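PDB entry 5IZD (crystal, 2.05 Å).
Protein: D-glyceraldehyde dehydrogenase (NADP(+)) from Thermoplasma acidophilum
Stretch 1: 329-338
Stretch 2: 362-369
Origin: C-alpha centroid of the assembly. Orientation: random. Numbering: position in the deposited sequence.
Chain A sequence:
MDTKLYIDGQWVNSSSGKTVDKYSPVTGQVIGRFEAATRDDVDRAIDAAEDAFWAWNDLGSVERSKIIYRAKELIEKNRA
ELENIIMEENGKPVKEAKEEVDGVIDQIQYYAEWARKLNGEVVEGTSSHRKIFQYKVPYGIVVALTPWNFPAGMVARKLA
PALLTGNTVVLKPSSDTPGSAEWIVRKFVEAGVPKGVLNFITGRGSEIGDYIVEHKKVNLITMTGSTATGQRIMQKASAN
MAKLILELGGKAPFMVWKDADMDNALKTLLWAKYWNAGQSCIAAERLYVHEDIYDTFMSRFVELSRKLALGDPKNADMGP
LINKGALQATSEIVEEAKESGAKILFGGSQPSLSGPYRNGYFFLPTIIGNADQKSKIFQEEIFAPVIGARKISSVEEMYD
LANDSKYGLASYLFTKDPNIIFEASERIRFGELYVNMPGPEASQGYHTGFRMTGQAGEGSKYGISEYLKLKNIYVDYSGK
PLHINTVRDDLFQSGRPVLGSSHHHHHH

Stretch 1, residues 329-338: ATSEIVEEAK
Stretch 2, residues 362-369: FFLPTIIG

Residues 329-338 form an unbroken piece of a longer α-helix, with phi near -63° and psi near -43° throughout. Its i to i+4 hydrogen bonds run from Ile-333 N to Ala-329 O (3.1 Å) through to Lys-338 N to Val-334 O (2.8 Å). Residues 362-369 are extended: Phe-363 lies in a loop at phi/psi -141/139, Pro-365 at -49/127, and from Thr-366 to Gly-369 the chain is a β-strand, with Ile-368 at -119/132. The two segments advance in the same direction. Thr-330 lies nearest Phe-363 (CA to CA 8.2 Å), Val-334 nearest Thr-366 (CA to CA 8.5 Å) and Ala-337 nearest Ile-368 (CA to CA 8.4 Å), so the spacing stays almost constant along the contact.

This register matches two periodicities. Positions 330, 334 and 337 recur about once per helical turn and point their CA-to-CB bonds toward the extended segment; in the strand, Thr-366 and Ile-368 point toward the helix, while Ile-367 between them is out of reach. No hydrogen bond joins the stretches, and the 256 Å² buried between them, summed over both sides, depends on side-chain packing.

Phe-363 contributes the largest covered area. Its chi1 of -158° (t) and chi2 of 86° lay the ring beneath Thr-330, whose chi1 is m. Thr-330 CG2 sits 3.9 Å from the centroid of the Phe-363 ring and only 8° off its normal, a CH-π contact in which a methyl group meets the π cloud. Threonine suits this buried site because its methyl can pack against the aromatic ring while OG1 is hydrogen-bonded elsewhere in the structure. Ser-331, also m, points sideways and brings OG to 3.9 Å from Phe-363 CE1; its small side chain borders the ring.

One turn on, Val-334 (chi1 170°, t) places CG2 4.0 Å from Phe-363 CZ and 4.4 Å from Thr-366 CG2. This one methyl thus touches both the aromatic ring and the start of the strand, as befits a compact, branched apolar residue. Thr-366 (chi1 -58°, m) offers its methyl to the helix, while its hydroxyl donates a hydrogen bond from OG1 to Leu-364 O at 2.8 Å, meeting its polar need in a buried setting.

At the far end, Ala-337 CB lies 3.9 Å from Ile-368 CD1. Ile-368 is mt (chi1 -64°, chi2 -175°), and its extended side chain reaches across to the short alanine, closing the apolar contact.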

ATOM      1  N   ALA A 329      33.195   1.657  32.711  1.00 34.48           N
ATOM      2  CA  ALA A 329      31.799   1.307  32.950  1.00 33.96           C
ATOM      3  C   ALA A 329      31.622  -0.240  32.936  1.00 33.64           C
ATOM      4  O   ALA A 329      30.978  -0.794  33.784  1.00 33.61           O
ATOM      5  CB  ALA A 329      30.883   2.026  31.947  1.00 33.25           C
ATOM      6  N   THR A 330      32.254  -0.912  31.986  1.00 33.29           N
ATOM      7  CA  THR A 330      32.227  -2.344  31.908  1.00 33.11           C
ATOM      8  C   THR A 330      32.803  -2.990  33.169  1.00 33.98           C
ATOM      9  O   THR A 330      32.196  -3.938  33.681  1.00 33.71           O
ATOM     10  CB  THR A 330      32.940  -2.818  30.635  1.00 32.67           C
ATOM     11  OG1 THR A 330      32.410  -2.140  29.502  1.00 31.84           O
ATOM     12  CG2 THR A 330      32.817  -4.295  30.453  1.00 32.59           C
ATOM     13  N   SER A 331      33.923  -2.472  33.705  1.00 34.94           N
ATOM     14  CA  SER A 331      34.494  -3.020  34.960  1.00 36.16           C
ATOM     15  C   SER A 331      33.584  -2.870  36.146  1.00 36.87           C
ATOM     16  O   SER A 331      33.498  -3.759  36.944  1.00 37.16           O
ATOM     17  CB  SER A 331      35.853  -2.385  35.370  1.00 36.86           C
ATOM     18  OG  SER A 331      36.657  -2.376  34.242  1.00 36.97           O
ATOM     19  N   GLU A 332      32.944  -1.716  36.262  1.00 37.63           N
ATOM     20  CA  GLU A 332      31.952  -1.456  37.314  1.00 38.67           C
ATOM     21  C   GLU A 332      30.790  -2.453  37.274  1.00 38.34           C
ATOM     22  O   GLU A 332      30.410  -2.938  38.311  1.00 38.46           O
ATOM     23  CB  GLU A 332      31.404  -0.031  37.192  1.00 39.21           C
ATOM     24  CG  GLU A 332      32.426   1.026  37.640  1.00 40.89           C
ATOM     25  CD  GLU A 332      32.023   2.434  37.256  1.00 41.69           C
ATOM     26  OE1 GLU A 332      31.017   2.612  36.540  1.00 42.18           O
ATOM     27  OE2 GLU A 332      32.738   3.368  37.640  1.00 43.42           O
ATOM     28  N   ILE A 333      30.264  -2.718  36.067  1.00 38.01           N
ATOM     29  CA  ILE A 333      29.169  -3.651  35.828  1.00 38.17           C
ATOM     30  C   ILE A 333      29.614  -5.034  36.325  1.00 39.00           C
ATOM     31  O   ILE A 333      28.922  -5.656  37.117  1.00 39.14           O
ATOM     32  CB  ILE A 333      28.709  -3.662  34.338  1.00 37.49           C
ATOM     33  CG1 ILE A 333      27.796  -2.456  34.037  1.00 37.28           C
ATOM     34  CG2 ILE A 333      27.839  -4.866  33.987  1.00 37.40           C
ATOM     35  CD1 ILE A 333      27.744  -2.058  32.552  1.00 36.47           C
ATOM     36  N   VAL A 334      30.793  -5.486  35.918  1.00 39.72           N
ATOM     37  CA  VAL A 334      31.280  -6.797  36.314  1.00 40.87           C
ATOM     38  C   VAL A 334      31.470  -6.879  37.832  1.00 43.16           C
ATOM     39  O   VAL A 334      31.047  -7.874  38.466  1.00 43.22           O
ATOM     40  CB  VAL A 334      32.568  -7.171  35.549  1.00 40.51           C
ATOM     41  CG1 VAL A 334      33.223  -8.429  36.120  1.00 40.82           C
ATOM     42  CG2 VAL A 334      32.216  -7.354  34.073  1.00 39.80           C
ATOM     43  N   GLU A 335      32.045  -5.817  38.408  1.00 45.36           N
ATOM     44  CA  GLU A 335      32.219  -5.712  39.856  1.00 48.12           C
ATOM     45  C   GLU A 335      30.905  -5.701  40.643  1.00 48.31           C
ATOM     46  O   GLU A 335      30.784  -6.413  41.619  1.00 48.94           O
ATOM     47  CB  GLU A 335      33.056  -4.485  40.190  1.00 50.16           C
ATOM     48  CG  GLU A 335      34.510  -4.696  39.846  1.00 52.50           C
ATOM     49  CD  GLU A 335      35.082  -5.885  40.602  1.00 55.47           C
ATOM     50  OE1 GLU A 335      35.644  -6.808  39.956  1.00 57.33           O
ATOM     51  OE2 GLU A 335      34.903  -5.917  41.844  1.00 58.88           O
ATOM     52  N   GLU A 336      29.911  -4.948  40.181  1.00 48.08           N
ATOM     53  CA  GLU A 336      28.611  -4.936  40.831  1.00 49.04           C
ATOM     54  C   GLU A 336      27.974  -6.336  40.720  1.00 50.71           C
ATOM     55  O   GLU A 336      27.283  -6.768  41.656  1.00 52.65           O
ATOM     56  CB  GLU A 336      27.708  -3.849  40.237  1.00 48.33           C
ATOM     57  CG  GLU A 336      26.284  -3.683  40.851  1.00 48.14           C
ATOM     58  CD  GLU A 336      25.223  -4.682  40.348  0.50 47.41           C
ATOM     59  OE1 GLU A 336      25.380  -5.263  39.255  0.50 46.69           O
ATOM     60  OE2 GLU A 336      24.221  -4.899  41.059  0.50 46.75           O
ATOM     61  N   ALA A 337      28.189  -7.038  39.600  1.00 49.99           N
ATOM     62  CA  ALA A 337      27.725  -8.423  39.472  1.00 50.12           C
ATOM     63  C   ALA A 337      28.467  -9.355  40.440  1.00 51.77           C
ATOM     64  O   ALA A 337      27.810 -10.178  41.042  1.00 53.49           O
ATOM     65  CB  ALA A 337      27.864  -8.926  38.053  1.00 48.94           C
ATOM     66  N   LYS A 338      29.792  -9.212  40.610  1.00 51.92           N
ATOM     67  CA  LYS A 338      30.565 -10.116  41.504  1.00 53.44           C
ATOM     68  C   LYS A 338      30.197  -9.886  42.968  1.00 55.82           C
ATOM     69  O   LYS A 338      29.998 -10.851  43.715  1.00 55.76           O
ATOM     70  CB  LYS A 338      32.099  -9.991  41.361  1.00 53.10           C
ATOM     71  CG  LYS A 338      32.744 -10.368  40.032  1.00 52.53           C
ATOM     72  N   PHE A 362      40.680  -2.863  25.853  1.00 32.47           N
ATOM     73  CA  PHE A 362      40.260  -4.231  25.615  1.00 32.01           C
ATOM     74  C   PHE A 362      39.618  -4.779  26.864  1.00 31.97           C
ATOM     75  O   PHE A 362      39.990  -4.433  27.971  1.00 32.08           O
ATOM     76  CB  PHE A 362      41.468  -5.086  25.232  1.00 32.40           C
ATOM     77  CG  PHE A 362      42.060  -4.718  23.907  1.00 32.39           C
ATOM     78  CD1 PHE A 362      41.519  -5.229  22.723  1.00 32.00           C
ATOM     79  CD2 PHE A 362      43.123  -3.810  23.822  1.00 32.76           C
ATOM     80  CE1 PHE A 362      42.046  -4.883  21.494  1.00 32.09           C
ATOM     81  CE2 PHE A 362      43.629  -3.452  22.572  1.00 32.82           C
ATOM     82  CZ  PHE A 362      43.099  -4.011  21.404  1.00 32.47           C
ATOM     83  N   PHE A 363      38.619  -5.652  26.686  1.00 31.69           N
ATOM     84  CA  PHE A 363      38.018  -6.373  27.799  1.00 31.92           C
ATOM     85  C   PHE A 363      37.720  -7.818  27.331  1.00 32.07           C
ATOM     86  O   PHE A 363      37.274  -8.027  26.216  1.00 31.74           O
ATOM     87  CB  PHE A 363      36.732  -5.674  28.267  1.00 31.54           C
ATOM     88  CG  PHE A 363      36.353  -6.004  29.667  1.00 31.79           C
ATOM     89  CD1 PHE A 363      36.893  -5.279  30.729  1.00 32.17           C
ATOM     90  CD2 PHE A 363      35.558  -7.077  29.946  1.00 31.77           C
ATOM     91  CE1 PHE A 363      36.608  -5.587  32.037  1.00 32.45           C
ATOM     92  CE2 PHE A 363      35.254  -7.402  31.270  1.00 32.12           C
ATOM     93  CZ  PHE A 363      35.791  -6.649  32.315  1.00 32.46           C
ATOM     94  N   LEU A 364      37.967  -8.796  28.189  1.00 32.63           N
ATOM     95  CA  LEU A 364      37.746 -10.188  27.832  1.00 32.86           C
ATOM     96  C   LEU A 364      36.278 -10.560  27.713  1.00 32.59           C
ATOM     97  O   LEU A 364      35.441 -10.018  28.453  1.00 32.55           O
ATOM     98  CB  LEU A 364      38.385 -11.119  28.881  1.00 33.51           C
ATOM     99  CG  LEU A 364      39.931 -11.130  29.005  1.00 34.02           C
ATOM    100  CD1 LEU A 364      40.375 -11.885  30.244  1.00 34.54           C
ATOM    101  CD2 LEU A 364      40.495 -11.804  27.751  1.00 34.15           C
ATOM    102  N   PRO A 365      35.953 -11.518  26.813  1.00 32.59           N
ATOM    103  CA  PRO A 365      34.646 -12.163  26.874  1.00 32.39           C
ATOM    104  C   PRO A 365      34.308 -12.654  28.293  1.00 32.77           C
ATOM    105  O   PRO A 365      35.132 -13.329  28.950  1.00 33.34           O
ATOM    106  CB  PRO A 365      34.816 -13.361  25.922  1.00 32.60           C
ATOM    107  CG  PRO A 365      35.780 -12.872  24.917  1.00 32.51           C
ATOM    108  CD  PRO A 365      36.793 -12.127  25.761  1.00 32.75           C
ATOM    109  N   THR A 366      33.150 -12.259  28.794  1.00 32.50           N
ATOM    110  CA  THR A 366      32.798 -12.469  30.179  1.00 32.94           C
ATOM    111  C   THR A 366      31.380 -13.141  30.286  1.00 33.15           C
ATOM    112  O   THR A 366      30.402 -12.594  29.777  1.00 32.28           O
ATOM    113  CB  THR A 366      32.822 -11.157  30.951  1.00 32.79           C
ATOM    114  OG1 THR A 366      34.130 -10.554  30.865  1.00 32.89           O
ATOM    115  CG2 THR A 366      32.439 -11.400  32.412  1.00 33.20           C
ATOM    116  N   ILE A 367      31.336 -14.301  30.948  1.00 34.10           N
ATOM    117  CA  ILE A 367      30.151 -15.141  31.028  1.00 34.97           C
ATOM    118  C   ILE A 367      29.852 -15.343  32.505  1.00 36.06           C
ATOM    119  O   ILE A 367      30.747 -15.701  33.282  1.00 36.73           O
ATOM    120  CB  ILE A 367      30.344 -16.488  30.287  1.00 35.23           C
ATOM    121  CG1 ILE A 367      30.709 -16.248  28.803  1.00 34.77           C
ATOM    122  CG2 ILE A 367      29.083 -17.343  30.355  1.00 35.29           C
ATOM    123  CD1 ILE A 367      31.481 -17.408  28.208  1.00 35.18           C
ATOM    124  N   ILE A 368      28.623 -15.030  32.879  1.00 36.51           N
ATOM    125  CA  ILE A 368      28.147 -15.031  34.249  1.00 37.79           C
ATOM    126  C   ILE A 368      26.980 -16.023  34.487  1.00 39.06           C
ATOM    127  O   ILE A 368      26.013 -15.989  33.719  1.00 38.31           O
ATOM    128  CB  ILE A 368      27.683 -13.615  34.593  1.00 37.57           C
ATOM    129  CG1 ILE A 368      28.887 -12.657  34.530  1.00 37.70           C
ATOM    130  CG2 ILE A 368      27.017 -13.569  35.956  1.00 38.29           C
ATOM    131  CD1 ILE A 368      28.540 -11.270  34.980  1.00 37.65           C
ATOM    132  N   GLY A 369      27.060 -16.840  35.553  1.00 41.18           N
ATOM    133  CA  GLY A 369      25.913 -17.681  36.100  1.00 43.57           C
ATOM    134  C   GLY A 369      25.266 -17.131  37.380  1.00 45.52           C
ATOM    135  O   GLY A 369      25.888 -16.333  38.144  1.00 47.52           O
TER